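PDB 4B4O: epimerase family protein SDR39U1 from Homo sapiens, which binds NADPH and is a putative NADP-dependent oxidoreductase of the short-chain dehydrogenase/reductase family. Local coordinates for residues Trp103-Ser115 with Gly126-Glu140. The protein carries 3 engineered substitutions. Numbering follows the deposited sequence.
Sequences WVLVTGVAYYQPS and GGDFDFFSNLVTKWE. With NDP (NADPH dihydro-nicotinamide-adenine-dinucleotide phosphate), chain I.
Strand 103-108 and helix 131-140 run nearly antiparallel, at 162° with their axes 8.4 Å apart, and past the strand Tyr111 draws closest to Ser133 in the backbone. A backbone hydrogen bond from Gly127 N to Tyr111 O (2.9 Å) ties the loop before the helix to the 3-10 turn that follows the strand. Gly126 and Gly127 suit their places because the Tyr111 ring lies flat on their peptide, with Gly127 N over its centre; a CB on either would clash with Tyr111. Phe129 fills the next place along: Gln113 CB covers one face of its ring, Ser133 OG sits over the other, and Pro114 CD lies 3.6 Å from Phe129 CE1. Asp130 and Ser133 form a capping box, in which Ser133 N gives a 2.7 Å bond to Asp130 OD1 and closes the start of the helix.

Farther along, small Ala110 fits against Phe132 CB, and Val136 CG1 wedges between Tyr111 and Thr107. Thr107 holds OG1 between its backbone N and carbonyl carbon (chi1 69°), from where it donates to Glu140 OE2 at 2.9 Å. Its methyl CG2 rests over the six-membered ring of Trp139 as a CH-pi contact, 3.9 Å from the centroid. Val106 O lies over the same face of the indole, whose edge reaches NADPH, Trp139 CZ2 being 3.3 Å from the ribose oxygen O3D. Replacing Trp139 by alanine would remove the indole and probably leave the Thr107 methyl and the Leu105 side chain without their cover, opening a gap beside the ribose.

This is the strand-to-helix half of a beta-alpha-beta unit in the Rossmann fold: strand 102-108 lies between parallel strands 54-57 and 151-161, the latter supplying Arg156 as a salt-bridge partner for Glu140 OE2, while Leu135 and Trp139 pack against helix 72-95.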
loop_
_atom_site.group_PDB
_atom_site.type_symbol
_atom_site.label_atom_id
_atom_site.label_comp_id
_atom_site.label_asym_id
_atom_site.label_seq_id
_atom_site.Cartn_x
_atom_site.Cartn_y
_atom_site.Cartn_z
ATOM N N TRP A 103 13.503 -1.375 -9.465
ATOM C CA TRP A 103 13.373 -1.551 -7.989
ATOM C C TRP A 103 12.266 -0.676 -7.464
ATOM O O TRP A 103 12.341 0.544 -7.537
ATOM C CB TRP A 103 14.697 -1.199 -7.323
ATOM C CG TRP A 103 14.752 -0.970 -5.816
ATOM C CD1 TRP A 103 15.391 0.066 -5.166
ATOM C CD2 TRP A 103 14.265 -1.829 -4.725
ATOM N NE1 TRP A 103 15.313 -0.069 -3.807
ATOM C CE2 TRP A 103 14.660 -1.172 -3.474
ATOM C CE3 TRP A 103 13.559 -3.015 -4.656
ATOM C CZ2 TRP A 103 14.335 -1.689 -2.231
ATOM C CZ3 TRP A 103 13.248 -3.533 -3.393
ATOM C CH2 TRP A 103 13.616 -2.876 -2.212
ATOM N N VAL A 104 11.209 -1.303 -6.969
ATOM C CA VAL A 104 9.981 -0.602 -6.647
ATOM C C VAL A 104 9.572 -0.850 -5.212
ATOM O O VAL A 104 9.513 -1.995 -4.783
ATOM C CB VAL A 104 8.862 -1.078 -7.565
ATOM C CG1 VAL A 104 7.595 -0.274 -7.296
ATOM C CG2 VAL A 104 9.342 -0.993 -9.013
ATOM N N LEU A 105 9.288 0.226 -4.478
ATOM C CA LEU A 105 8.853 0.137 -3.077
ATOM C C LEU A 105 7.454 0.665 -2.932
ATOM O O LEU A 105 7.056 1.597 -3.639
ATOM C CB LEU A 105 9.772 0.966 -2.183
ATOM C CG LEU A 105 9.490 0.858 -0.687
ATOM C CD1 LEU A 105 9.567 -0.593 -0.221
ATOM C CD2 LEU A 105 10.491 1.702 0.076
ATOM N N VAL A 106 6.684 0.033 -2.050
ATOM C CA VAL A 106 5.359 0.542 -1.698
ATOM C C VAL A 106 5.473 1.176 -0.338
ATOM O O VAL A 106 5.926 0.541 0.615
ATOM C CB VAL A 106 4.263 -0.556 -1.665
ATOM C CG1 VAL A 106 3.005 -0.049 -0.979
ATOM C CG2 VAL A 106 3.914 -1.042 -3.065
ATOM N N THR A 107 5.092 2.447 -0.249
ATOM C CA THR A 107 4.934 3.099 1.054
ATOM C C THR A 107 3.510 3.677 1.102
ATOM O O THR A 107 2.584 3.065 0.544
ATOM C CB THR A 107 6.048 4.119 1.311
ATOM O OG1 THR A 107 5.908 5.236 0.424
ATOM C CG2 THR A 107 7.412 3.481 1.081
ATOM N N GLY A 108 3.310 4.801 1.777
ATOM C CA GLY A 108 1.955 5.256 2.063
ATOM C C GLY A 108 1.704 6.738 1.932
ATOM O O GLY A 108 2.612 7.551 2.002
ATOM N N VAL A 109 0.443 7.087 1.751
ATOM C CA VAL A 109 0.046 8.484 1.659
ATOM C C VAL A 109 0.154 9.192 3.005
ATOM O O VAL A 109 0.012 10.415 3.074
ATOM C CB VAL A 109 -1.390 8.656 1.104
ATOM C CG1 VAL A 109 -1.475 8.189 -0.337
ATOM C CG2 VAL A 109 -2.397 7.974 2.001
ATOM N N ALA A 110 0.396 8.439 4.070
ATOM C CA ALA A 110 0.688 9.021 5.383
ATOM C C ALA A 110 1.813 10.073 5.332
ATOM O O ALA A 110 1.945 10.883 6.249
ATOM C CB ALA A 110 1.058 7.914 6.350
ATOM N N TYR A 111 2.628 10.042 4.281
ATOM C CA TYR A 111 3.651 11.072 4.050
ATOM C C TYR A 111 3.059 12.489 4.049
ATOM O O TYR A 111 3.700 13.429 4.495
ATOM C CB TYR A 111 4.354 10.806 2.706
ATOM C CG TYR A 111 5.548 11.697 2.418
ATOM C CD1 TYR A 111 6.803 11.389 2.929
ATOM C CD2 TYR A 111 5.425 12.816 1.621
ATOM C CE1 TYR A 111 7.897 12.185 2.676
ATOM C CE2 TYR A 111 6.507 13.629 1.378
ATOM C CZ TYR A 111 7.750 13.295 1.902
ATOM O OH TYR A 111 8.847 14.090 1.648
ATOM N N TYR A 112 1.851 12.629 3.508
ATOM C CA TYR A 112 1.211 13.934 3.348
ATOM C C TYR A 112 0.369 14.307 4.578
ATOM O O TYR A 112 -0.396 13.499 5.093
ATOM C CB TYR A 112 0.344 13.973 2.082
ATOM C CG TYR A 112 1.044 13.445 0.854
ATOM C CD1 TYR A 112 2.148 14.086 0.321
ATOM C CD2 TYR A 112 0.597 12.287 0.230
ATOM C CE1 TYR A 112 2.790 13.586 -0.796
ATOM C CE2 TYR A 112 1.230 11.781 -0.900
ATOM C CZ TYR A 112 2.325 12.433 -1.405
ATOM O OH TYR A 112 2.929 11.932 -2.532
ATOM N N GLN A 113 0.564 15.528 5.046
ATOM C CA GLN A 113 -0.072 16.020 6.245
ATOM C C GLN A 113 -1.605 15.982 6.093
ATOM O O GLN A 113 -2.164 16.626 5.220
ATOM C CB GLN A 113 0.449 17.440 6.514
ATOM C CG GLN A 113 -0.287 18.310 7.525
ATOM C CD GLN A 113 -0.118 17.892 8.981
ATOM O OE1 GLN A 113 0.942 18.157 9.630
ATOM N NE2 GLN A 113 -1.197 17.302 9.541
ATOM N N PRO A 114 -2.287 15.218 6.957
ATOM C CA PRO A 114 -3.743 15.236 6.915
ATOM C C PRO A 114 -4.286 16.633 7.126
ATOM O O PRO A 114 -3.748 17.395 7.929
ATOM C CB PRO A 114 -4.137 14.338 8.081
ATOM C CG PRO A 114 -2.978 13.423 8.254
ATOM C CD PRO A 114 -1.785 14.300 7.998
ATOM N N SER A 115 -5.355 16.941 6.395
ATOM C CA SER A 115 -5.881 18.293 6.271
ATOM C C SER A 115 -7.242 18.245 5.589
ATOM O O SER A 115 -7.492 17.409 4.743
ATOM C CB SER A 115 -4.933 19.161 5.438
ATOM O OG SER A 115 -5.529 20.405 5.089
ATOM N N GLY A 126 6.375 16.742 2.879
ATOM C CA GLY A 126 5.791 15.973 3.970
ATOM C C GLY A 126 6.849 15.118 4.649
ATOM O O GLY A 126 8.035 15.454 4.648
ATOM N N GLY A 127 6.405 14.036 5.277
ATOM C CA GLY A 127 7.310 13.068 5.875
ATOM C C GLY A 127 7.951 13.414 7.212
ATOM O O GLY A 127 8.911 12.737 7.597
ATOM N N ASP A 128 7.408 14.391 7.941
ATOM C CA ASP A 128 8.114 14.962 9.074
ATOM C C ASP A 128 7.268 15.510 10.240
ATOM O O ASP A 128 7.728 16.377 10.976
ATOM C CB ASP A 128 8.984 16.100 8.543
ATOM C CG ASP A 128 8.167 17.189 7.819
ATOM O OD1 ASP A 128 6.943 17.035 7.588
ATOM O OD2 ASP A 128 8.768 18.228 7.471
ATOM N N PHE A 129 6.046 15.016 10.418
ATOM C CA PHE A 129 5.096 15.623 11.382
ATOM C C PHE A 129 4.411 14.641 12.330
ATOM O O PHE A 129 3.681 15.056 13.221
ATOM C CB PHE A 129 4.018 16.398 10.620
ATOM C CG PHE A 129 3.334 15.577 9.590
ATOM C CD1 PHE A 129 2.293 14.735 9.940
ATOM C CD2 PHE A 129 3.777 15.594 8.279
ATOM C CE1 PHE A 129 1.673 13.947 8.988
ATOM C CE2 PHE A 129 3.165 14.820 7.320
ATOM C CZ PHE A 129 2.108 13.993 7.668
ATOM N N ASP A 130 4.609 13.352 12.114
ATOM C CA ASP A 130 4.067 12.331 13.000
ATOM C C ASP A 130 4.810 11.022 12.755
ATOM O O ASP A 130 5.685 10.941 11.898
ATOM C CB ASP A 130 2.540 12.175 12.832
ATOM C CG ASP A 130 2.129 11.508 11.498
ATOM O OD1 ASP A 130 2.970 11.055 10.703
ATOM O OD2 ASP A 130 0.906 11.467 11.213
ATOM N N PHE A 131 4.434 9.993 13.482
ATOM C CA PHE A 131 5.126 8.735 13.377
ATOM C C PHE A 131 5.110 8.117 11.968
ATOM O O PHE A 131 6.135 7.633 11.468
ATOM C CB PHE A 131 4.530 7.739 14.367
ATOM C CG PHE A 131 5.116 6.364 14.245
ATOM C CD1 PHE A 131 6.244 6.027 14.957
ATOM C CD2 PHE A 131 4.550 5.433 13.409
ATOM C CE1 PHE A 131 6.791 4.773 14.849
ATOM C CE2 PHE A 131 5.096 4.182 13.288
ATOM C CZ PHE A 131 6.216 3.851 14.014
ATOM N N PHE A 132 3.937 8.101 11.345
ATOM C CA PHE A 132 3.785 7.439 10.043
ATOM C C PHE A 132 4.414 8.216 8.888
ATOM O O PHE A 132 4.915 7.622 7.944
ATOM C CB PHE A 132 2.312 7.150 9.777
ATOM C CG PHE A 132 1.728 6.188 10.743
ATOM C CD1 PHE A 132 2.077 4.840 10.685
ATOM C CD2 PHE A 132 0.874 6.617 11.739
ATOM C CE1 PHE A 132 1.578 3.941 11.600
ATOM C CE2 PHE A 132 0.354 5.720 12.666
ATOM C CZ PHE A 132 0.720 4.376 12.601
ATOM N N SER A 133 4.395 9.540 8.972
ATOM C CA SER A 133 5.080 10.356 7.977
ATOM C C SER A 133 6.599 10.167 8.107
ATOM O O SER A 133 7.275 9.949 7.105
ATOM C CB SER A 133 4.672 11.832 8.097
ATOM O OG SER A 133 4.807 12.319 9.415
ATOM N N ASN A 134 7.126 10.219 9.333
ATOM C CA ASN A 134 8.530 9.896 9.568
ATOM C C ASN A 134 8.868 8.481 9.102
ATOM O O ASN A 134 9.947 8.238 8.560
ATOM C CB ASN A 134 8.913 10.063 11.049
ATOM C CG ASN A 134 9.140 11.530 11.426
ATOM O OD1 ASN A 134 9.886 12.232 10.737
ATOM N ND2 ASN A 134 8.504 12.011 12.516
ATOM N N LEU A 135 7.955 7.543 9.321
ATOM C CA LEU A 135 8.173 6.184 8.837
ATOM C C LEU A 135 8.441 6.212 7.322
ATOM O O LEU A 135 9.438 5.705 6.863
ATOM C CB LEU A 135 6.976 5.266 9.179
ATOM C CG LEU A 135 6.937 3.835 8.586
ATOM C CD1 LEU A 135 7.910 2.869 9.239
ATOM C CD2 LEU A 135 5.526 3.276 8.646
ATOM N N VAL A 136 7.557 6.835 6.565
ATOM C CA VAL A 136 7.668 6.822 5.119
ATOM C C VAL A 136 9.004 7.416 4.711
ATOM O O VAL A 136 9.664 6.880 3.838
ATOM C CB VAL A 136 6.448 7.502 4.417
ATOM C CG1 VAL A 136 6.681 7.636 2.921
ATOM C CG2 VAL A 136 5.152 6.719 4.682
ATOM N N THR A 137 9.431 8.507 5.345
ATOM C CA THR A 137 10.739 9.121 4.995
ATOM C C THR A 137 11.881 8.118 5.145
ATOM O O THR A 137 12.661 7.902 4.231
ATOM C CB THR A 137 11.044 10.409 5.829
ATOM O OG1 THR A 137 10.072 11.410 5.540
ATOM C CG2 THR A 137 12.420 10.978 5.519
ATOM N N LYS A 138 11.951 7.488 6.301
ATOM C CA LYS A 138 13.033 6.541 6.623
ATOM C C LYS A 138 12.963 5.300 5.741
ATOM O O LYS A 138 13.968 4.773 5.300
ATOM C CB LYS A 138 12.973 6.124 8.101
ATOM C CG LYS A 138 13.370 7.216 9.073
ATOM C CD LYS A 138 12.715 6.967 10.422
ATOM C CE LYS A 138 13.422 7.704 11.557
ATOM N NZ LYS A 138 12.472 7.944 12.680
ATOM N N TRP A 139 11.743 4.872 5.495
ATOM C CA TRP A 139 11.448 3.731 4.649
ATOM C C TRP A 139 11.939 3.957 3.240
ATOM O O TRP A 139 12.608 3.110 2.664
ATOM C CB TRP A 139 9.938 3.555 4.662
ATOM C CG TRP A 139 9.356 2.236 4.253
ATOM C CD1 TRP A 139 9.997 1.117 3.746
ATOM C CD2 TRP A 139 7.944 1.891 4.279
ATOM N NE1 TRP A 139 9.083 0.124 3.476
ATOM C CE2 TRP A 139 7.836 0.535 3.777
ATOM C CE3 TRP A 139 6.802 2.553 4.659
ATOM C CZ2 TRP A 139 6.628 -0.101 3.665
ATOM C CZ3 TRP A 139 5.584 1.891 4.541
ATOM C CH2 TRP A 139 5.505 0.594 4.064
ATOM N N GLU A 140 11.607 5.107 2.677
ATOM C CA GLU A 140 12.076 5.461 1.350
ATOM C C GLU A 140 13.585 5.631 1.352
ATOM O O GLU A 140 14.262 5.196 0.424
ATOM C CB GLU A 140 11.348 6.714 0.837
ATOM C CG GLU A 140 9.868 6.422 0.600
ATOM C CD GLU A 140 9.028 7.609 0.107
ATOM O OE1 GLU A 140 9.585 8.677 -0.226
ATOM O OE2 GLU A 140 7.780 7.436 0.047
HETATM P PA NDP I . 0.169 -7.709 4.335
HETATM O O1A NDP I . 0.212 -7.614 5.880
HETATM O O2A NDP I . -0.935 -8.528 3.635
HETATM O O5B NDP I . 1.522 -8.383 3.720
HETATM C C5B NDP I . 2.728 -8.151 4.441
HETATM C C4B NDP I . 3.672 -9.292 4.156
HETATM O O4B NDP I . 4.938 -8.931 4.704
HETATM C C3B NDP I . 3.208 -10.593 4.820
HETATM O O3B NDP I . 2.621 -11.541 3.884
HETATM C C2B NDP I . 4.477 -11.173 5.425
HETATM O O2B NDP I . 5.089 -12.124 4.567
HETATM C C1B NDP I . 5.416 -10.007 5.496
HETATM N N9A NDP I . 5.437 -9.587 6.900
HETATM C C8A NDP I . 4.424 -9.408 7.808
HETATM N N7A NDP I . 4.980 -9.055 9.044
HETATM C C5A NDP I . 6.330 -9.027 8.889
HETATM C C6A NDP I . 7.508 -8.738 9.713
HETATM N N6A NDP I . 7.392 -8.362 11.003
HETATM N N1A NDP I . 8.732 -8.836 9.153
HETATM C C2A NDP I . 8.860 -9.217 7.849
HETATM N N3A NDP I . 7.829 -9.472 7.017
HETATM C C4A NDP I . 6.605 -9.376 7.484
HETATM O O3 NDP I . 0.182 -6.147 3.912
HETATM P PN NDP I . -0.381 -5.593 2.507
HETATM O O1N NDP I . -0.171 -6.657 1.441
HETATM O O2N NDP I . -1.773 -5.069 2.701
HETATM O O5D NDP I . 0.600 -4.298 2.239
HETATM C C5D NDP I . 1.990 -4.624 2.009
HETATM C C4D NDP I . 2.895 -3.428 2.225
HETATM O O4D NDP I . 2.197 -2.323 1.661
HETATM C C3D NDP I . 3.142 -3.059 3.702
HETATM O O3D NDP I . 4.526 -2.623 3.894
HETATM C C2D NDP I . 2.121 -1.952 3.984
HETATM O O2D NDP I . 2.505 -0.896 4.874
HETATM C C1D NDP I . 2.002 -1.295 2.634
HETATM N N1N NDP I . 0.722 -0.593 2.433
HETATM C C2N NDP I . -0.451 -1.234 2.529
HETATM C C3N NDP I . -1.640 -0.565 2.337
HETATM C C7N NDP I . -2.911 -1.325 2.442
HETATM O O7N NDP I . -2.852 -2.551 2.378
HETATM N N7N NDP I . -4.073 -0.697 2.595
HETATM C C4N NDP I . -1.667 0.877 1.964
HETATM C C5N NDP I . -0.340 1.473 1.871
HETATM C C6N NDP I . 0.792 0.712 2.103
HETATM P P2B NDP I . 5.695 -13.523 5.213
HETATM O O1X NDP I . 7.009 -13.149 5.866
HETATM O O2X NDP I . 4.646 -14.056 6.235
HETATM O O3X NDP I . 5.847 -14.285 3.873
#